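Local coordinates for protein beta-catenin homolog sys-1 (Caenorhabditis elegans, PDB 3C2G) that binds the TCF factor POP-1 directly and serves as a transcriptional coregulator that activates or represses target genes in the Wnt asymmetry pathway, at residues K227-A230 with V231-G234; A354-Q357 with H358-D361; R513-S516 with T517-Q520; P581-A584 with D585-I589. All coordinates share one frame; numbering follows the deposited sequence.

Contact 1: residues K227-A230 with V231-G234; sequences KLNA and VMIG
V231 places CG1 opposite its own backbone N (chi1 170°), and this leaves CG2 beside that N, next to the carbonyl of K227. CG2 of V231 lies 3.3 Å from K227 O. I233 reaches the preceding turn in a similar way: at chi1 -68° its CG1 lies on the N side and packs 3.4 Å from N229 O. M232, present as selenomethionine, touches with the root of its chain, its CB 3.3 Å from N229 O. Further out, SE of M232 and OD1 of N229 are 4.3 Å apart, a loose approach.

These touches follow from two unbroken turns of alpha-helix. Their four i-to-i+4 bonds run from V231 N to K227 O, from M232 N to L228 O, from I233 N to N229 O and from G234 N to A230 O. The last is the shortest, with G234 N 2.8 Å from A230 O. The bond of M232 N to L228 O is nearly straight at its hydrogen (174°). Each of the four carbonyls therefore accepts a backbone N-H, and all four also lie near side-chain carbon of the next turn.

Both turns belong to helix 224-239 of the armadillo domain. L228 packs on T263, L266 and L267 of helix 251-270, and M232 meets F264 there. M232 also touches A288 and V292 of helix 285-292, where I233 joins it on V292. V231 faces F177 and I186 in loops, and K227 NZ bonds N178 OD1. The segment thus packs against two later helices and preceding loop residues.

Contact 2: residues A354-Q357 with H358-D361; sequences AHKQ and HVKD
K356 and K360 meet through the backbone carbonyl of K356, which takes the first bonds of helix 357-365. K360 N gives a nearly straight bond to K356 O (3.0 Å, 170°), and V359 N adds a weak one. The next carbonyl, Q357 O, accepts D361 N at 2.9 Å. K356 holds the N-cap position, but its side chain turns back along the loop, where NZ donates to A354 O at 2.7 Å, and on to V352 O at the end of helix 339-352. The bend at chi4 (74°) brings the ammonium group round to these carbonyls. One lysine thus joins the end of one armadillo helix to the start of the next. K356 CB lies alongside V359 CG2 at 3.8 Å. K360 passes its CD 3.4 Å from K356 O and carries NZ on to a salt bridge with an acidic side chain of the bound peptide, plus a weak bond to N407 O. H355 N also bonds an acidic peptide side chain. The salt bridge is consistent with a charged button, as lysines form in beta-catenin toward acidic TCF groups. Q357 NE2 remains 3.9 Å from D361 OD1, with amide and carboxylate planes 54° apart.

Contact 3: residues R513-S516 with T517-Q520; sequences RTQS and TKQQ
K518 crosses T514 at a slant and touches it with its methylenes. CD of K518 is 3.6 Å from T514 OG1, and CG of K518 is 3.4 Å from T514 O. The turn at chi3 (93°) then swings CE and NZ toward Q515. The amide of Q515 meets this end of the lysine at a slant too, with NE2 of Q515 3.5 Å from K518 NZ and 3.8 Å from K518 CD. Both nitrogens are donors, so no hydrogen bond joins them. The touch that packs is NE2 against the CD methylene.

The ammonium of K518 and the hydroxyl of T514 are bonded by other groups. K518 NZ bonds P509 O, and a weaker bond goes to Q508 O, both in the loop before the helix. T514 OG1 bonds N511 O in the same loop.

Beneath the side chains, helix 515-535 begins. T514 O accepts K518 N at 3.0 Å, Q515 O accepts Q519 N, and S516 O accepts Q520 N at 3.1 Å. T514, T517 and K518 all touch L458 of helix 457-472 in this armadillo domain.

Replacing K518 by an alanine would probably leave P509 O without its charged donor and T514 OG1 without the methylene neighbour beside it.

The chemistry is that of a long amphipathic chain. Its carbons cover threonine and carbonyl oxygen, while its ammonium donates to loop carbonyls, which probably steady the charge. This ties the first turn of the helix to the loop that leads into it.

Contact 4: residues P581-A584 with D585-I589; sequences PTRA and DIWTI
W587 N donates to R583 O over 2.9 Å, with an angle of 158° at the hydrogen. R583 O also takes a weak bond from I586 N. T582 O collects two weak ones, from D585 N at 3.1 Å and from I586 N at 3.4 Å. These backbone bonds close the short helix 583-586, and W587 is where the chain leaves helical angles.

The indole of W587 folds back under this turn. R583 O stands over one face of it, 3.2 Å from W587 CG, near the rim. On the same face, CB of R583 makes a CH-pi contact, 4.3 Å from the centroid of the five-membered ring and 23° off its normal. Further along the arginine, CD of R583 reaches W587 CZ2 at 4.0 Å. The guanidinium is steeply inclined to the ring, the planes 67° apart. An alanine in place of W587 would probably strip R583 of the ring face its aliphatic chain rests on and open a gap beside L577. I586 CG1 packs 3.4 Å from T582 O.

The turn lies near the C terminus of the armadillo domain. R583 touches I576 and L577 of helix 563-579, and A584 and W587 also meet L577. W587 packs on C551 as well, R583 NH2 weakly bonds A543 O of helix 539-544, and D585 touches P617 close to the chain end.

In the fold
All four contacts are local and come in series along the chain, so none nests in or crosses another and none closes a long loop. Contact 1 lies within helix 224-239. Contact 2 follows, its centre 29 Å away, at the join between helices 339-352 and 357-365, where the bound peptide is met. Contact 3 opens helix 515-535 after a loop, about 14 Å from contact 2 between nearest atoms. Contact 4, the short helix 583-586, comes after helix 563-579, its centre 69 Å from that of contact 1. They sample the elongated all-helical armadillo domain at one mid-helix turn and three junctions.

Contact 1: residues K227-A230 with V231-G234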
ATOM      1  N   LYS A 227       1.919 -15.282 -14.685  1.00 30.59           N
ATOM      2  CA  LYS A 227       1.005 -16.308 -14.219  1.00 30.66           C
ATOM      3  C   LYS A 227      -0.148 -15.718 -13.423  1.00 29.69           C
ATOM      4  O   LYS A 227      -1.319 -16.011 -13.706  1.00 29.51           O
ATOM      5  CB  LYS A 227       1.731 -17.353 -13.391  1.00 31.24           C
ATOM      6  CG  LYS A 227       2.571 -18.333 -14.193  1.00 33.24           C
ATOM      7  CD  LYS A 227       2.982 -19.469 -13.256  1.00 38.35           C
ATOM      8  CE  LYS A 227       4.153 -20.266 -13.767  1.00 41.48           C
ATOM      9  NZ  LYS A 227       4.139 -21.598 -13.111  1.00 44.43           N
ATOM     10  N   LEU A 228       0.174 -14.869 -12.455  1.00 28.11           N
ATOM     11  CA  LEU A 228      -0.856 -14.253 -11.647  1.00 27.92           C
ATOM     12  C   LEU A 228      -1.798 -13.378 -12.476  1.00 28.86           C
ATOM     13  O   LEU A 228      -3.004 -13.365 -12.218  1.00 28.61           O
ATOM     14  CB  LEU A 228      -0.248 -13.516 -10.459  1.00 27.50           C
ATOM     15  CG  LEU A 228       0.334 -14.485  -9.409  1.00 28.95           C
ATOM     16  CD1 LEU A 228       0.976 -13.739  -8.239  1.00 27.86           C
ATOM     17  CD2 LEU A 228      -0.740 -15.481  -8.903  1.00 26.72           C
ATOM     18  N   ASN A 229      -1.257 -12.691 -13.492  1.00 29.35           N
ATOM     19  CA  ASN A 229      -2.074 -11.920 -14.419  1.00 30.12           C
ATOM     20  C   ASN A 229      -3.057 -12.769 -15.196  1.00 29.80           C
ATOM     21  O   ASN A 229      -4.196 -12.371 -15.373  1.00 30.55           O
ATOM     22  CB  ASN A 229      -1.224 -11.103 -15.406  1.00 31.30           C
ATOM     23  CG  ASN A 229      -0.681  -9.811 -14.792  1.00 34.79           C
ATOM     24  OD1 ASN A 229      -1.076  -9.407 -13.698  1.00 39.09           O
ATOM     25  ND2 ASN A 229       0.239  -9.163 -15.501  1.00 37.11           N
ATOM     26  N   ALA A 230      -2.623 -13.932 -15.673  1.00 29.99           N
ATOM     27  CA  ALA A 230      -3.510 -14.777 -16.473  1.00 29.71           C
ATOM     28  C   ALA A 230      -4.602 -15.410 -15.595  1.00 30.11           C
ATOM     29  O   ALA A 230      -5.710 -15.650 -16.061  1.00 29.93           O
ATOM     30  CB  ALA A 230      -2.735 -15.813 -17.236  1.00 27.86           C
ATOM     31  N   VAL A 231      -4.287 -15.611 -14.320  1.00 30.61           N
ATOM     32  CA  VAL A 231      -5.237 -16.120 -13.342  1.00 32.84           C
ATOM     33  C   VAL A 231      -6.312 -15.071 -13.007  1.00 34.58           C
ATOM     34  O   VAL A 231      -7.504 -15.391 -12.964  1.00 34.61           O
ATOM     35  CB  VAL A 231      -4.506 -16.637 -12.049  1.00 32.61           C
ATOM     36  CG1 VAL A 231      -5.489 -16.940 -10.937  1.00 31.03           C
ATOM     37  CG2 VAL A 231      -3.649 -17.862 -12.358  1.00 30.34           C
HETATM   38  N   MSE A 232      -5.881 -13.838 -12.747  1.00 36.52           N
HETATM   39  CA  MSE A 232      -6.782 -12.685 -12.618  1.00 40.15           C
HETATM   40  C   MSE A 232      -7.795 -12.666 -13.769  1.00 36.02           C
HETATM   41  O   MSE A 232      -9.000 -12.577 -13.559  1.00 35.90           O
HETATM   42  CB  MSE A 232      -5.968 -11.408 -12.732  1.00 39.49           C
HETATM   43  CG  MSE A 232      -5.740 -10.559 -11.497  1.00 44.11           C
HETATM   44 SE   MSE A 232      -5.026  -8.831 -12.219  1.00 54.94          SE
HETATM   45  CE  MSE A 232      -6.342  -8.610 -13.620  1.00 38.65           C
ATOM     46  N   ILE A 233      -7.275 -12.761 -14.986  1.00 33.05           N
ATOM     47  CA  ILE A 233      -8.050 -12.560 -16.188  1.00 31.04           C
ATOM     48  C   ILE A 233      -8.940 -13.746 -16.517  1.00 29.89           C
ATOM     49  O   ILE A 233     -10.099 -13.563 -16.876  1.00 30.26           O
ATOM     50  CB  ILE A 233      -7.140 -12.178 -17.381  1.00 30.71           C
ATOM     51  CG1 ILE A 233      -6.557 -10.787 -17.147  1.00 30.51           C
ATOM     52  CG2 ILE A 233      -7.901 -12.220 -18.709  1.00 27.47           C
ATOM     53  CD1 ILE A 233      -7.613  -9.673 -17.048  1.00 31.54           C
ATOM     54  N   GLY A 234      -8.386 -14.947 -16.415  1.00 28.32           N
ATOM     55  CA  GLY A 234      -9.160 -16.171 -16.477  1.00 27.39           C
ATOM     56  C   GLY A 234     -10.339 -16.188 -15.517  1.00 26.91           C
ATOM     57  O   GLY A 234     -11.436 -16.576 -15.898  1.00 27.93           O
TER

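Contact 2: residues A354-Q357 with H358-D361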
ATOM      1  N   ALA A 354       2.187  12.641 -13.133  1.00 30.43           N
ATOM      2  CA  ALA A 354       3.478  13.276 -12.831  1.00 30.48           C
ATOM      3  C   ALA A 354       4.504  13.020 -13.931  1.00 31.02           C
ATOM      4  O   ALA A 354       4.766  11.868 -14.272  1.00 30.80           O
ATOM      5  CB  ALA A 354       4.000  12.811 -11.500  1.00 29.76           C
ATOM      6  N   HIS A 355       5.050  14.106 -14.492  1.00 31.86           N
ATOM      7  CA  HIS A 355       6.152  14.067 -15.469  1.00 32.34           C
ATOM      8  C   HIS A 355       5.751  13.565 -16.846  1.00 32.40           C
ATOM      9  O   HIS A 355       6.617  13.181 -17.625  1.00 32.99           O
ATOM     10  CB  HIS A 355       7.330  13.201 -14.971  1.00 32.96           C
ATOM     11  CG  HIS A 355       7.912  13.648 -13.666  1.00 35.65           C
ATOM     12  ND1 HIS A 355       7.985  12.819 -12.564  1.00 37.44           N
ATOM     13  CD2 HIS A 355       8.450  14.832 -13.285  1.00 36.69           C
ATOM     14  CE1 HIS A 355       8.545  13.475 -11.560  1.00 37.82           C
ATOM     15  NE2 HIS A 355       8.836  14.697 -11.970  1.00 38.10           N
ATOM     16  N   LYS A 356       4.453  13.560 -17.154  1.00 32.38           N
ATOM     17  CA  LYS A 356       3.960  12.923 -18.370  1.00 31.43           C
ATOM     18  C   LYS A 356       2.882  13.787 -19.025  1.00 31.92           C
ATOM     19  O   LYS A 356       1.683  13.690 -18.711  1.00 32.03           O
ATOM     20  CB  LYS A 356       3.416  11.520 -18.067  1.00 31.48           C
ATOM     21  CG  LYS A 356       4.352  10.588 -17.314  1.00 30.14           C
ATOM     22  CD  LYS A 356       3.634   9.266 -16.982  1.00 32.27           C
ATOM     23  CE  LYS A 356       4.165   8.618 -15.689  1.00 31.51           C
ATOM     24  NZ  LYS A 356       3.705   9.345 -14.468  1.00 28.60           N
ATOM     25  N   GLN A 357       3.327  14.615 -19.963  1.00 32.17           N
ATOM     26  CA  GLN A 357       2.486  15.608 -20.609  1.00 31.49           C
ATOM     27  C   GLN A 357       1.271  14.998 -21.291  1.00 30.81           C
ATOM     28  O   GLN A 357       0.136  15.405 -21.015  1.00 31.17           O
ATOM     29  CB  GLN A 357       3.308  16.429 -21.607  1.00 32.15           C
ATOM     30  CG  GLN A 357       2.644  17.729 -22.010  1.00 33.61           C
ATOM     31  CD  GLN A 357       2.289  18.580 -20.804  0.50 32.81           C
ATOM     32  OE1 GLN A 357       3.152  18.922 -19.997  0.50 33.34           O
ATOM     33  NE2 GLN A 357       1.011  18.914 -20.671  0.50 31.98           N
ATOM     34  N   HIS A 358       1.505  14.026 -22.174  1.00 30.39           N
ATOM     35  CA  HIS A 358       0.411  13.320 -22.868  1.00 29.67           C
ATOM     36  C   HIS A 358      -0.625  12.702 -21.904  1.00 29.21           C
ATOM     37  O   HIS A 358      -1.814  12.670 -22.219  1.00 29.30           O
ATOM     38  CB  HIS A 358       0.960  12.276 -23.847  1.00 29.57           C
ATOM     39  CG  HIS A 358       1.650  11.123 -23.185  1.00 33.59           C
ATOM     40  ND1 HIS A 358       2.915  11.223 -22.641  1.00 35.39           N
ATOM     41  CD2 HIS A 358       1.247   9.845 -22.968  1.00 31.54           C
ATOM     42  CE1 HIS A 358       3.262  10.058 -22.120  1.00 32.32           C
ATOM     43  NE2 HIS A 358       2.269   9.206 -22.309  1.00 31.22           N
ATOM     44  N   VAL A 359      -0.177  12.258 -20.724  1.00 28.77           N
ATOM     45  CA  VAL A 359      -1.088  11.718 -19.696  1.00 28.92           C
ATOM     46  C   VAL A 359      -1.918  12.828 -19.051  1.00 29.26           C
ATOM     47  O   VAL A 359      -3.125  12.676 -18.838  1.00 29.46           O
ATOM     48  CB  VAL A 359      -0.337  10.865 -18.620  1.00 28.79           C
ATOM     49  CG1 VAL A 359      -1.269  10.461 -17.518  1.00 28.28           C
ATOM     50  CG2 VAL A 359       0.286   9.617 -19.251  1.00 26.78           C
ATOM     51  N   LYS A 360      -1.270  13.948 -18.741  1.00 29.99           N
ATOM     52  CA  LYS A 360      -1.990  15.154 -18.332  1.00 30.00           C
ATOM     53  C   LYS A 360      -3.066  15.515 -19.363  1.00 30.52           C
ATOM     54  O   LYS A 360      -4.200  15.868 -18.997  1.00 30.50           O
ATOM     55  CB  LYS A 360      -1.012  16.310 -18.157  1.00 29.82           C
ATOM     56  CG  LYS A 360      -0.344  16.335 -16.810  1.00 30.12           C
ATOM     57  CD  LYS A 360       1.146  16.504 -16.927  1.00 30.24           C
ATOM     58  CE  LYS A 360       1.592  17.684 -16.111  1.00 31.31           C
ATOM     59  NZ  LYS A 360       2.894  17.498 -15.416  1.00 30.85           N
ATOM     60  N   ASP A 361      -2.722  15.410 -20.648  1.00 31.01           N
ATOM     61  CA  ASP A 361      -3.673  15.769 -21.704  1.00 32.25           C
ATOM     62  C   ASP A 361      -4.892  14.856 -21.675  1.00 32.16           C
ATOM     63  O   ASP A 361      -6.036  15.327 -21.766  1.00 32.84           O
ATOM     64  CB  ASP A 361      -3.016  15.769 -23.090  1.00 33.45           C
ATOM     65  CG  ASP A 361      -2.039  16.932 -23.289  0.50 34.74           C
ATOM     66  OD1 ASP A 361      -2.178  17.981 -22.618  0.50 38.06           O
ATOM     67  OD2 ASP A 361      -1.125  16.799 -24.132  0.50 36.15           O
TER

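Contact 3: residues R513-S516 with T517-Q520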
ATOM      1  N   ARG A 513      11.577  12.635  11.663  1.00 61.97           N
ATOM      2  CA  ARG A 513      10.644  12.167  10.639  1.00 61.00           C
ATOM      3  C   ARG A 513       9.932  13.318   9.908  1.00 59.32           C
ATOM      4  O   ARG A 513       9.720  13.256   8.698  1.00 58.92           O
ATOM      5  CB  ARG A 513       9.591  11.239  11.257  1.00 61.43           C
ATOM      6  CG  ARG A 513       9.750   9.757  10.909  1.00 65.83           C
ATOM      7  CD  ARG A 513       8.381   9.049  10.807  1.00 70.95           C
ATOM      8  NE  ARG A 513       7.609   9.492   9.636  1.00 73.67           N
ATOM      9  CZ  ARG A 513       6.532  10.281   9.671  1.00 74.72           C
ATOM     10  NH1 ARG A 513       6.047  10.734  10.825  1.00 74.37           N
ATOM     11  NH2 ARG A 513       5.927  10.613   8.537  1.00 74.80           N
ATOM     12  N   THR A 514       9.573  14.363  10.648  1.00 57.28           N
ATOM     13  CA  THR A 514       8.729  15.423  10.116  1.00 55.60           C
ATOM     14  C   THR A 514       9.485  16.720   9.811  1.00 55.06           C
ATOM     15  O   THR A 514       8.894  17.675   9.312  1.00 54.73           O
ATOM     16  CB  THR A 514       7.548  15.722  11.063  1.00 55.67           C
ATOM     17  OG1 THR A 514       8.038  16.216  12.316  1.00 54.49           O
ATOM     18  CG2 THR A 514       6.709  14.464  11.296  1.00 54.64           C
ATOM     19  N   GLN A 515      10.789  16.732  10.087  1.00 54.05           N
ATOM     20  CA  GLN A 515      11.610  17.939   9.986  1.00 52.97           C
ATOM     21  C   GLN A 515      11.669  18.523   8.588  1.00 50.96           C
ATOM     22  O   GLN A 515      11.588  19.736   8.401  1.00 51.08           O
ATOM     23  CB  GLN A 515      13.029  17.665  10.492  1.00 53.83           C
ATOM     24  CG  GLN A 515      13.118  17.575  12.008  1.00 58.45           C
ATOM     25  CD  GLN A 515      12.593  18.827  12.700  1.00 62.60           C
ATOM     26  OE1 GLN A 515      13.185  19.905  12.587  1.00 64.28           O
ATOM     27  NE2 GLN A 515      11.471  18.691  13.412  1.00 63.19           N
ATOM     28  N   SER A 516      11.825  17.641   7.616  1.00 48.62           N
ATOM     29  CA  SER A 516      11.871  18.014   6.225  1.00 46.24           C
ATOM     30  C   SER A 516      10.565  18.717   5.765  1.00 44.60           C
ATOM     31  O   SER A 516      10.608  19.755   5.103  1.00 44.39           O
ATOM     32  CB  SER A 516      12.182  16.763   5.411  1.00 45.64           C
ATOM     33  OG  SER A 516      12.000  16.985   4.035  1.00 48.47           O
ATOM     34  N   THR A 517       9.417  18.171   6.149  1.00 42.73           N
ATOM     35  CA  THR A 517       8.126  18.721   5.753  1.00 41.87           C
ATOM     36  C   THR A 517       7.813  20.043   6.460  1.00 41.10           C
ATOM     37  O   THR A 517       7.163  20.921   5.886  1.00 40.12           O
ATOM     38  CB  THR A 517       6.988  17.707   6.001  1.00 41.56           C
ATOM     39  OG1 THR A 517       7.303  16.477   5.345  1.00 45.24           O
ATOM     40  CG2 THR A 517       5.693  18.199   5.422  1.00 41.69           C
ATOM     41  N   LYS A 518       8.271  20.171   7.701  1.00 40.42           N
ATOM     42  CA  LYS A 518       8.118  21.402   8.461  1.00 40.86           C
ATOM     43  C   LYS A 518       8.931  22.518   7.811  1.00 40.46           C
ATOM     44  O   LYS A 518       8.451  23.644   7.656  1.00 40.50           O
ATOM     45  CB  LYS A 518       8.518  21.202   9.933  1.00 41.02           C
ATOM     46  CG  LYS A 518       7.495  20.405  10.742  1.00 43.51           C
ATOM     47  CD  LYS A 518       8.086  19.768  11.981  1.00 45.22           C
ATOM     48  CE  LYS A 518       7.917  20.650  13.196  1.00 48.52           C
ATOM     49  NZ  LYS A 518       8.326  19.932  14.437  1.00 51.59           N
ATOM     50  N   GLN A 519      10.153  22.196   7.406  1.00 39.56           N
ATOM     51  CA  GLN A 519      10.962  23.156   6.694  1.00 39.33           C
ATOM     52  C   GLN A 519      10.278  23.605   5.395  1.00 38.78           C
ATOM     53  O   GLN A 519      10.256  24.800   5.111  1.00 39.19           O
ATOM     54  CB  GLN A 519      12.368  22.608   6.444  1.00 39.83           C
ATOM     55  CG  GLN A 519      13.303  23.553   5.672  1.00 42.55           C
ATOM     56  CD  GLN A 519      13.496  24.904   6.355  1.00 45.46           C
ATOM     57  OE1 GLN A 519      13.430  25.015   7.585  1.00 45.34           O
ATOM     58  NE2 GLN A 519      13.745  25.939   5.554  1.00 45.33           N
ATOM     59  N   GLN A 520       9.696  22.676   4.627  1.00 37.66           N
ATOM     60  CA  GLN A 520       9.066  23.061   3.355  1.00 37.15           C
ATOM     61  C   GLN A 520       7.795  23.900   3.535  1.00 35.78           C
ATOM     62  O   GLN A 520       7.479  24.715   2.680  1.00 35.99           O
ATOM     63  CB  GLN A 520       8.859  21.878   2.391  1.00 36.35           C
ATOM     64  CG  GLN A 520       7.628  21.019   2.639  1.00 39.61           C
ATOM     65  CD  GLN A 520       7.282  20.049   1.481  1.00 39.53           C
ATOM     66  OE1 GLN A 520       8.030  19.913   0.502  1.00 39.43           O
ATOM     67  NE2 GLN A 520       6.138  19.369   1.613  1.00 38.98           N
TER

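Contact 4: residues P581-A584 with D585-I589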
ATOM      1  N   PRO A 581       6.741  50.262   9.626  1.00 40.85           N
ATOM      2  CA  PRO A 581       8.107  50.699   9.992  1.00 40.30           C
ATOM      3  C   PRO A 581       8.528  50.348  11.423  1.00 39.72           C
ATOM      4  O   PRO A 581       9.699  50.028  11.666  1.00 40.18           O
ATOM      5  CB  PRO A 581       8.053  52.228   9.818  1.00 40.20           C
ATOM      6  CG  PRO A 581       6.887  52.494   8.937  1.00 40.16           C
ATOM      7  CD  PRO A 581       5.902  51.395   9.180  1.00 40.77           C
ATOM      8  N   THR A 582       7.578  50.393  12.350  1.00 39.33           N
ATOM      9  CA  THR A 582       7.880  50.252  13.771  1.00 39.73           C
ATOM     10  C   THR A 582       8.202  48.815  14.170  1.00 39.56           C
ATOM     11  O   THR A 582       8.797  48.591  15.219  1.00 39.76           O
ATOM     12  CB  THR A 582       6.737  50.800  14.673  1.00 40.04           C
ATOM     13  OG1 THR A 582       5.586  49.967  14.547  1.00 41.39           O
ATOM     14  CG2 THR A 582       6.350  52.243  14.300  1.00 39.64           C
ATOM     15  N   ARG A 583       7.821  47.846  13.340  1.00 39.61           N
ATOM     16  CA  ARG A 583       8.186  46.446  13.593  1.00 39.83           C
ATOM     17  C   ARG A 583       9.696  46.235  13.660  1.00 40.18           C
ATOM     18  O   ARG A 583      10.167  45.286  14.296  1.00 40.21           O
ATOM     19  CB  ARG A 583       7.573  45.507  12.559  1.00 39.57           C
ATOM     20  CG  ARG A 583       6.164  45.137  12.870  1.00 39.58           C
ATOM     21  CD  ARG A 583       5.636  44.127  11.898  1.00 39.74           C
ATOM     22  NE  ARG A 583       4.222  44.389  11.669  1.00 41.19           N
ATOM     23  CZ  ARG A 583       3.408  43.627  10.956  1.00 42.33           C
ATOM     24  NH1 ARG A 583       3.842  42.509  10.377  1.00 44.42           N
ATOM     25  NH2 ARG A 583       2.145  43.997  10.823  1.00 44.61           N
ATOM     26  N   ALA A 584      10.442  47.137  13.023  1.00 40.33           N
ATOM     27  CA  ALA A 584      11.898  47.087  13.044  1.00 40.96           C
ATOM     28  C   ALA A 584      12.456  47.267  14.449  1.00 40.98           C
ATOM     29  O   ALA A 584      13.424  46.610  14.826  1.00 42.95           O
ATOM     30  CB  ALA A 584      12.478  48.134  12.095  1.00 41.12           C
ATOM     31  N   ASP A 585      11.844  48.150  15.227  1.00 40.15           N
ATOM     32  CA  ASP A 585      12.274  48.387  16.599  1.00 39.79           C
ATOM     33  C   ASP A 585      11.807  47.297  17.561  1.00 39.48           C
ATOM     34  O   ASP A 585      12.429  47.053  18.599  1.00 39.11           O
ATOM     35  CB  ASP A 585      11.771  49.748  17.057  1.00 40.04           C
ATOM     36  CG  ASP A 585      12.205  50.858  16.125  1.00 42.48           C
ATOM     37  OD1 ASP A 585      13.138  51.607  16.507  1.00 43.88           O
ATOM     38  OD2 ASP A 585      11.632  50.959  15.006  1.00 42.13           O
ATOM     39  N   ILE A 586      10.705  46.650  17.210  1.00 39.21           N
ATOM     40  CA  ILE A 586      10.108  45.627  18.054  1.00 39.11           C
ATOM     41  C   ILE A 586      10.777  44.267  17.870  1.00 38.69           C
ATOM     42  O   ILE A 586      10.964  43.542  18.845  1.00 37.46           O
ATOM     43  CB  ILE A 586       8.604  45.526  17.797  1.00 39.35           C
ATOM     44  CG1 ILE A 586       7.957  46.890  18.047  1.00 39.85           C
ATOM     45  CG2 ILE A 586       7.973  44.441  18.664  1.00 38.71           C
ATOM     46  CD1 ILE A 586       6.559  47.029  17.465  1.00 41.14           C
ATOM     47  N   TRP A 587      11.145  43.934  16.629  1.00 38.81           N
ATOM     48  CA  TRP A 587      11.794  42.656  16.346  1.00 39.28           C
ATOM     49  C   TRP A 587      13.120  42.546  17.071  1.00 41.62           C
ATOM     50  O   TRP A 587      13.716  43.545  17.446  1.00 41.63           O
ATOM     51  CB  TRP A 587      12.029  42.452  14.849  1.00 37.40           C
ATOM     52  CG  TRP A 587      10.796  42.188  14.067  1.00 34.74           C
ATOM     53  CD1 TRP A 587       9.588  41.828  14.556  1.00 32.40           C
ATOM     54  CD2 TRP A 587      10.661  42.231  12.646  1.00 33.02           C
ATOM     55  NE1 TRP A 587       8.700  41.662  13.539  1.00 32.83           N
ATOM     56  CE2 TRP A 587       9.332  41.897  12.349  1.00 32.59           C
ATOM     57  CE3 TRP A 587      11.536  42.517  11.594  1.00 35.27           C
ATOM     58  CZ2 TRP A 587       8.842  41.848  11.038  1.00 33.40           C
ATOM     59  CZ3 TRP A 587      11.050  42.463  10.278  1.00 34.96           C
ATOM     60  CH2 TRP A 587       9.718  42.132  10.018  1.00 33.79           C
ATOM     61  N   THR A 588      13.564  41.318  17.289  1.00 44.43           N
ATOM     62  CA  THR A 588      14.879  41.091  17.838  1.00 47.79           C
ATOM     63  C   THR A 588      15.653  40.236  16.839  1.00 49.12           C
ATOM     64  O   THR A 588      15.303  39.075  16.602  1.00 49.54           O
ATOM     65  CB  THR A 588      14.802  40.446  19.237  1.00 48.05           C
ATOM     66  OG1 THR A 588      14.212  41.381  20.149  1.00 49.86           O
ATOM     67  CG2 THR A 588      16.198  40.071  19.750  1.00 49.34           C
ATOM     68  N   ILE A 589      16.680  40.839  16.244  1.00 50.44           N
ATOM     69  CA  ILE A 589      17.482  40.189  15.207  1.00 51.89           C
ATOM     70  C   ILE A 589      18.919  39.909  15.645  1.00 52.89           C
ATOM     71  O   ILE A 589      19.399  40.450  16.644  1.00 52.67           O
ATOM     72  CB  ILE A 589      17.503  41.011  13.880  1.00 51.88           C
ATOM     73  CG1 ILE A 589      18.271  42.328  14.055  1.00 51.87           C
ATOM     74  CG2 ILE A 589      16.086  41.246  13.370  1.00 51.24           C
ATOM     75  CD1 ILE A 589      18.606  43.031  12.746  1.00 51.62           C
TER